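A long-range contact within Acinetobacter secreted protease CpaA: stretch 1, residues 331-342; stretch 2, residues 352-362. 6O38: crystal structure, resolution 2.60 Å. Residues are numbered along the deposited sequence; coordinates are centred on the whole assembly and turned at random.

Stretch 1, residues 331-342: VVIVSNASADTY
Stretch 2 352-362: AIKNGENRRFI

How do the backbones run? Strand 331-335 lies antiparallel to strand 358-362, their directions 163° apart and their axes approaching to 4.6 Å. Val-331 faces Phe-361, Val-332 Arg-360, Ile-333 Arg-359 and Val-334 Asn-358. A second antiparallel ladder, its register shifted by two, pairs Thr-341 with Ile-353 and Tyr-342 with Ala-352. Phi/psi values in the strands stay extended, such as -122/127 at Ile-333 and -115/136 at Ile-353.

Which hydrogen bonds hold the ladders? All those across the contact are backbone to backbone. Val-331 N reaches Phe-361 O at 2.8 Å and Phe-361 N returns to Val-331 O at 2.7 Å; Ile-333 N to Arg-359 O (2.7 Å) and Arg-359 N to Ile-333 O (2.9 Å) repeat the reciprocal pattern. In the second ladder, Thr-341 N bonds Ile-353 O at 3.1 Å and Ile-353 N bonds Thr-341 O at 2.8 Å.

How does the chain turn between the ladders? Lys-354 to Glu-357 form a type II turn, closed by Glu-357 N to Lys-354 O at 3.1 Å. Gly-356 takes phi/psi 80/5, where positive phi favours glycine, and its N donates to Ser-335 O at 2.7 Å. Ser-335 N to Glu-357 O, 3.3 Å, is weak. Glu-357 OE1 accepts from Lys-354 N at 3.0 Å, bracing the turn from within.

Which side chains meet? Ile-333 (m, t), Ile-353 (t, t) and Phe-361 (chi1 m, chi2 88°) share a sheet face with Val-331 (t), Thr-341 (m) and Arg-359. Ile-333 CG2 packs 3.7 Å from Ile-353 CD1, while Ile-333 CD1 lies 4.1 Å from Phe-361 CE1, bringing apolar surfaces together. On the other face, Val-332 (t) CG2 meets Arg-360 CG at 3.8 Å, and Tyr-342 (chi1 m) CD1 approaches Ala-352 CB at 3.9 Å, obliquely.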

ATOM      1  N   VAL A 331     -21.478  -1.661  -1.939  1.00 30.89           N
ATOM      2  CA  VAL A 331     -21.685  -0.279  -2.350  1.00 31.37           C
ATOM      3  C   VAL A 331     -21.215   0.620  -1.216  1.00 31.83           C
ATOM      4  O   VAL A 331     -21.689   0.494  -0.081  1.00 32.63           O
ATOM      5  CB  VAL A 331     -23.154   0.006  -2.701  1.00 32.46           C
ATOM      6  CG1 VAL A 331     -23.362   1.494  -2.936  1.00 32.95           C
ATOM      7  CG2 VAL A 331     -23.568  -0.789  -3.928  1.00 32.24           C
ATOM      8  N   VAL A 332     -20.286   1.520  -1.523  1.00 33.61           N
ATOM      9  CA  VAL A 332     -19.789   2.509  -0.573  1.00 34.22           C
ATOM     10  C   VAL A 332     -20.258   3.878  -1.037  1.00 34.82           C
ATOM     11  O   VAL A 332     -20.070   4.243  -2.203  1.00 34.24           O
ATOM     12  CB  VAL A 332     -18.256   2.462  -0.455  1.00 33.59           C
ATOM     13  CG1 VAL A 332     -17.766   3.536   0.503  1.00 34.44           C
ATOM     14  CG2 VAL A 332     -17.802   1.085   0.001  1.00 33.18           C
ATOM     15  N   ILE A 333     -20.879   4.630  -0.135  1.00 34.30           N
ATOM     16  CA  ILE A 333     -21.404   5.951  -0.448  1.00 34.98           C
ATOM     17  C   ILE A 333     -20.765   6.959   0.494  1.00 35.66           C
ATOM     18  O   ILE A 333     -20.789   6.779   1.717  1.00 36.43           O
ATOM     19  CB  ILE A 333     -22.940   5.989  -0.340  1.00 36.01           C
ATOM     20  CG1 ILE A 333     -23.555   4.935  -1.264  1.00 35.51           C
ATOM     21  CG2 ILE A 333     -23.463   7.370  -0.696  1.00 36.60           C
ATOM     22  CD1 ILE A 333     -25.056   4.842  -1.177  1.00 36.79           C
ATOM     23  N   VAL A 334     -20.182   8.010  -0.078  1.00 38.68           N
ATOM     24  CA  VAL A 334     -19.610   9.109   0.685  1.00 39.40           C
ATOM     25  C   VAL A 334     -20.376  10.372   0.320  1.00 40.13           C
ATOM     26  O   VAL A 334     -20.850  10.531  -0.811  1.00 39.64           O
ATOM     27  CB  VAL A 334     -18.092   9.277   0.438  1.00 38.65           C
ATOM     28  CG1 VAL A 334     -17.426   7.920   0.269  1.00 37.83           C
ATOM     29  CG2 VAL A 334     -17.819  10.165  -0.766  1.00 38.26           C
ATOM     30  N   SER A 335     -20.529  11.261   1.298  1.00 42.14           N
ATOM     31  CA  SER A 335     -21.321  12.471   1.122  1.00 42.94           C
ATOM     32  C   SER A 335     -20.539  13.667   1.639  1.00 43.47           C
ATOM     33  O   SER A 335     -20.139  13.693   2.809  1.00 44.07           O
ATOM     34  CB  SER A 335     -22.667  12.361   1.845  1.00 44.12           C
ATOM     35  OG  SER A 335     -23.418  13.554   1.702  1.00 44.86           O
ATOM     36  N   ASN A 336     -20.323  14.650   0.767  1.00 46.00           N
ATOM     37  CA  ASN A 336     -19.802  15.953   1.163  1.00 46.78           C
ATOM     38  C   ASN A 336     -20.790  17.065   0.833  1.00 47.53           C
ATOM     39  O   ASN A 336     -20.407  18.237   0.776  1.00 48.11           O
ATOM     40  CB  ASN A 336     -18.450  16.218   0.499  1.00 46.17           C
ATOM     41  CG  ASN A 336     -17.359  15.302   1.016  1.00 45.94           C
ATOM     42  OD1 ASN A 336     -16.818  15.514   2.103  1.00 46.84           O
ATOM     43  ND2 ASN A 336     -17.033  14.273   0.243  1.00 44.90           N
ATOM     44  N   ALA A 337     -22.053  16.714   0.612  1.00 45.78           N
ATOM     45  CA  ALA A 337     -23.110  17.688   0.399  1.00 46.62           C
ATOM     46  C   ALA A 337     -23.724  18.088   1.733  1.00 48.01           C
ATOM     47  O   ALA A 337     -23.710  17.322   2.700  1.00 48.28           O
ATOM     48  CB  ALA A 337     -24.189  17.125  -0.528  1.00 46.29           C
ATOM     49  N   SER A 338     -24.272  19.304   1.776  1.00 49.27           N
ATOM     50  CA  SER A 338     -24.811  19.821   3.030  1.00 50.74           C
ATOM     51  C   SER A 338     -26.105  19.112   3.414  1.00 51.56           C
ATOM     52  O   SER A 338     -26.360  18.876   4.601  1.00 52.89           O
ATOM     53  CB  SER A 338     -25.036  21.328   2.919  1.00 51.44           C
ATOM     54  OG  SER A 338     -26.188  21.611   2.145  1.00 51.63           O
ATOM     55  N   ALA A 339     -26.929  18.760   2.431  1.00 48.86           N
ATOM     56  CA  ALA A 339     -28.207  18.113   2.689  1.00 49.28           C
ATOM     57  C   ALA A 339     -28.054  16.598   2.722  1.00 48.59           C
ATOM     58  O   ALA A 339     -27.140  16.031   2.116  1.00 47.36           O
ATOM     59  CB  ALA A 339     -29.236  18.510   1.629  1.00 49.19           C
ATOM     60  N   ASP A 340     -28.969  15.945   3.436  1.00 45.48           N
ATOM     61  CA  ASP A 340     -28.957  14.495   3.537  1.00 45.09           C
ATOM     62  C   ASP A 340     -29.424  13.855   2.233  1.00 44.02           C
ATOM     63  O   ASP A 340     -30.041  14.493   1.375  1.00 43.85           O
ATOM     64  CB  ASP A 340     -29.849  14.024   4.686  1.00 46.68           C
ATOM     65  CG  ASP A 340     -29.319  14.432   6.044  1.00 47.84           C
ATOM     66  OD1 ASP A 340     -28.223  15.027   6.105  1.00 47.37           O
ATOM     67  OD2 ASP A 340     -30.002  14.154   7.052  1.00 49.23           O
ATOM     68  N   THR A 341     -29.123  12.566   2.097  1.00 42.46           N
ATOM     69  CA  THR A 341     -29.576  11.759   0.973  1.00 41.52           C
ATOM     70  C   THR A 341     -30.133  10.451   1.510  1.00 41.99           C
ATOM     71  O   THR A 341     -29.469   9.769   2.298  1.00 42.17           O
ATOM     72  CB  THR A 341     -28.439  11.485  -0.017  1.00 39.92           C
ATOM     73  OG1 THR A 341     -28.073  12.705  -0.677  1.00 39.57           O
ATOM     74  CG2 THR A 341     -28.866  10.455  -1.055  1.00 39.06           C
ATOM     75  N   TYR A 342     -31.345  10.105   1.089  1.00 39.86           N
ATOM     76  CA  TYR A 342     -31.969   8.867   1.529  1.00 40.26           C
ATOM     77  C   TYR A 342     -31.523   7.704   0.653  1.00 38.82           C
ATOM     78  O   TYR A 342     -31.360   7.847  -0.563  1.00 37.83           O
ATOM     79  CB  TYR A 342     -33.491   9.000   1.504  1.00 40.92           C
ATOM     80  CG  TYR A 342     -34.020  10.013   2.492  1.00 42.57           C
ATOM     81  CD1 TYR A 342     -34.109   9.710   3.845  1.00 43.96           C
ATOM     82  CD2 TYR A 342     -34.424  11.274   2.075  1.00 42.79           C
ATOM     83  CE1 TYR A 342     -34.588  10.633   4.755  1.00 45.50           C
ATOM     84  CE2 TYR A 342     -34.905  12.205   2.978  1.00 44.21           C
ATOM     85  CZ  TYR A 342     -34.984  11.879   4.316  1.00 45.57           C
ATOM     86  OH  TYR A 342     -35.463  12.800   5.220  1.00 47.14           O
ATOM     87  N   ALA A 352     -30.616   7.020   5.713  1.00 40.03           N
ATOM     88  CA  ALA A 352     -30.089   8.275   5.198  1.00 40.36           C
ATOM     89  C   ALA A 352     -28.589   8.357   5.438  1.00 39.40           C
ATOM     90  O   ALA A 352     -28.063   7.787   6.399  1.00 39.13           O
ATOM     91  CB  ALA A 352     -30.784   9.481   5.845  1.00 41.83           C
ATOM     92  N   ILE A 353     -27.903   9.079   4.553  1.00 43.05           N
ATOM     93  CA  ILE A 353     -26.490   9.401   4.710  1.00 42.15           C
ATOM     94  C   ILE A 353     -26.364  10.908   4.885  1.00 42.68           C
ATOM     95  O   ILE A 353     -27.016  11.682   4.171  1.00 42.88           O
ATOM     96  CB  ILE A 353     -25.652   8.899   3.519  1.00 40.37           C
ATOM     97  CG1 ILE A 353     -24.187   9.307   3.688  1.00 39.57           C
ATOM     98  CG2 ILE A 353     -26.215   9.408   2.199  1.00 39.92           C
ATOM     99  CD1 ILE A 353     -23.245   8.587   2.756  1.00 37.98           C
ATOM    100  N   LYS A 354     -25.543  11.323   5.843  1.00 44.42           N
ATOM    101  CA  LYS A 354     -25.390  12.723   6.208  1.00 45.04           C
ATOM    102  C   LYS A 354     -24.032  13.253   5.761  1.00 43.93           C
ATOM    103  O   LYS A 354     -23.174  12.510   5.278  1.00 42.75           O
ATOM    104  CB  LYS A 354     -25.585  12.891   7.718  1.00 46.34           C
ATOM    105  CG  LYS A 354     -26.972  12.469   8.184  1.00 47.71           C
ATOM    106  CD  LYS A 354     -27.153  12.626   9.682  1.00 49.09           C
ATOM    107  CE  LYS A 354     -26.509  11.469  10.430  1.00 48.73           C
ATOM    108  NZ  LYS A 354     -26.846  11.483  11.881  1.00 49.96           N
ATOM    109  N   ASN A 355     -23.855  14.565   5.917  1.00 45.81           N
ATOM    110  CA  ASN A 355     -22.636  15.227   5.468  1.00 44.99           C
ATOM    111  C   ASN A 355     -21.412  14.670   6.182  1.00 44.60           C
ATOM    112  O   ASN A 355     -21.397  14.547   7.410  1.00 45.48           O
ATOM    113  CB  ASN A 355     -22.740  16.735   5.702  1.00 45.96           C
ATOM    114  CG  ASN A 355     -21.505  17.483   5.236  1.00 45.34           C
ATOM    115  OD1 ASN A 355     -20.907  17.144   4.216  1.00 44.22           O
ATOM    116  ND2 ASN A 355     -21.117  18.509   5.985  1.00 46.32           N
ATOM    117  N   GLY A 356     -20.382  14.337   5.406  1.00 43.28           N
ATOM    118  CA  GLY A 356     -19.146  13.822   5.953  1.00 42.81           C
ATOM    119  C   GLY A 356     -19.167  12.354   6.316  1.00 42.44           C
ATOM    120  O   GLY A 356     -18.181  11.857   6.874  1.00 42.21           O
ATOM    121  N   GLU A 357     -20.251  11.644   6.020  1.00 41.77           N
ATOM    122  CA  GLU A 357     -20.427  10.263   6.441  1.00 41.63           C
ATOM    123  C   GLU A 357     -20.024   9.305   5.328  1.00 40.18           C
ATOM    124  O   GLU A 357     -20.265   9.568   4.146  1.00 39.60           O
ATOM    125  CB  GLU A 357     -21.879  10.003   6.851  1.00 42.83           C
ATOM    126  CG  GLU A 357     -22.079   8.733   7.664  1.00 43.20           C
ATOM    127  CD  GLU A 357     -23.507   8.569   8.153  1.00 44.52           C
ATOM    128  OE1 GLU A 357     -24.325   9.488   7.925  1.00 45.36           O
ATOM    129  OE2 GLU A 357     -23.812   7.524   8.765  1.00 44.48           O
ATOM    130  N   ASN A 358     -19.412   8.192   5.718  1.00 39.89           N
ATOM    131  CA  ASN A 358     -19.127   7.078   4.824  1.00 38.62           C
ATOM    132  C   ASN A 358     -20.052   5.925   5.181  1.00 38.83           C
ATOM    133  O   ASN A 358     -20.202   5.587   6.361  1.00 39.65           O
ATOM    134  CB  ASN A 358     -17.664   6.638   4.934  1.00 37.88           C
ATOM    135  CG  ASN A 358     -16.705   7.626   4.301  1.00 37.49           C
ATOM    136  OD1 ASN A 358     -16.245   7.427   3.178  1.00 36.44           O
ATOM    137  ND2 ASN A 358     -16.395   8.697   5.023  1.00 38.28           N
ATOM    138  N   ARG A 359     -20.678   5.328   4.169  1.00 36.39           N
ATOM    139  CA  ARG A 359     -21.636   4.259   4.407  1.00 36.59           C
ATOM    140  C   ARG A 359     -21.414   3.142   3.402  1.00 35.27           C
ATOM    141  O   ARG A 359     -21.344   3.395   2.195  1.00 34.53           O
ATOM    142  CB  ARG A 359     -23.079   4.766   4.308  1.00 37.72           C
ATOM    143  CG  ARG A 359     -23.464   5.747   5.396  1.00 39.12           C
ATOM    144  CD  ARG A 359     -23.919   5.018   6.643  1.00 39.81           C
ATOM    145  NE  ARG A 359     -25.151   4.270   6.429  1.00 39.94           N
ATOM    146  CZ  ARG A 359     -26.364   4.737   6.696  1.00 41.10           C
ATOM    147  NH1 ARG A 359     -26.516   5.959   7.188  1.00 42.27           N
ATOM    148  NH2 ARG A 359     -27.424   3.979   6.474  1.00 41.21           N
ATOM    149  N   ARG A 360     -21.302   1.915   3.901  1.00 35.45           N
ATOM    150  CA  ARG A 360     -21.103   0.742   3.064  1.00 34.25           C
ATOM    151  C   ARG A 360     -22.281  -0.207   3.223  1.00 34.62           C
ATOM    152  O   ARG A 360     -22.785  -0.411   4.332  1.00 35.65           O
ATOM    153  CB  ARG A 360     -19.794   0.013   3.403  1.00 33.71           C
ATOM    154  CG  ARG A 360     -19.518  -1.191   2.507  1.00 32.63           C
ATOM    155  CD  ARG A 360     -18.104  -1.729   2.671  1.00 32.28           C
ATOM    156  NE  ARG A 360     -17.928  -2.452   3.926  1.00 33.23           N
ATOM    157  CZ  ARG A 360     -17.291  -1.963   4.985  1.00 34.14           C
ATOM    158  NH1 ARG A 360     -16.765  -0.745   4.939  1.00 34.26           N
ATOM    159  NH2 ARG A 360     -17.179  -2.689   6.087  1.00 34.97           N
ATOM    160  N   PHE A 361     -22.720  -0.777   2.104  1.00 31.82           N
ATOM    161  CA  PHE A 361     -23.788  -1.763   2.085  1.00 31.99           C
ATOM    162  C   PHE A 361     -23.300  -2.996   1.342  1.00 30.85           C
ATOM    163  O   PHE A 361     -22.505  -2.899   0.403  1.00 29.96           O
ATOM    164  CB  PHE A 361     -25.058  -1.207   1.421  1.00 32.51           C
ATOM    165  CG  PHE A 361     -25.555   0.073   2.036  1.00 33.68           C
ATOM    166  CD1 PHE A 361     -25.091   1.301   1.589  1.00 33.98           C
ATOM    167  CD2 PHE A 361     -26.485   0.049   3.061  1.00 34.61           C
ATOM    168  CE1 PHE A 361     -25.547   2.479   2.153  1.00 35.17           C
ATOM    169  CE2 PHE A 361     -26.945   1.223   3.630  1.00 35.73           C
ATOM    170  CZ  PHE A 361     -26.475   2.439   3.174  1.00 36.01           C
ATOM    171  N   ILE A 362     -23.777  -4.161   1.769  1.00 31.82           N
ATOM    172  CA  ILE A 362     -23.381  -5.430   1.174  1.00 30.92           C
ATOM    173  C   ILE A 362     -24.639  -6.206   0.806  1.00 31.14           C
ATOM    174  O   ILE A 362     -25.644  -6.162   1.525  1.00 32.16           O
ATOM    175  CB  ILE A 362     -22.470  -6.249   2.117  1.00 31.09           C
ATOM    176  CG1 ILE A 362     -21.915  -7.482   1.401  1.00 30.14           C
ATOM    177  CG2 ILE A 362     -23.209  -6.644   3.391  1.00 32.48           C
ATOM    178  CD1 ILE A 362     -20.860  -8.226   2.194  1.00 30.33           C
TER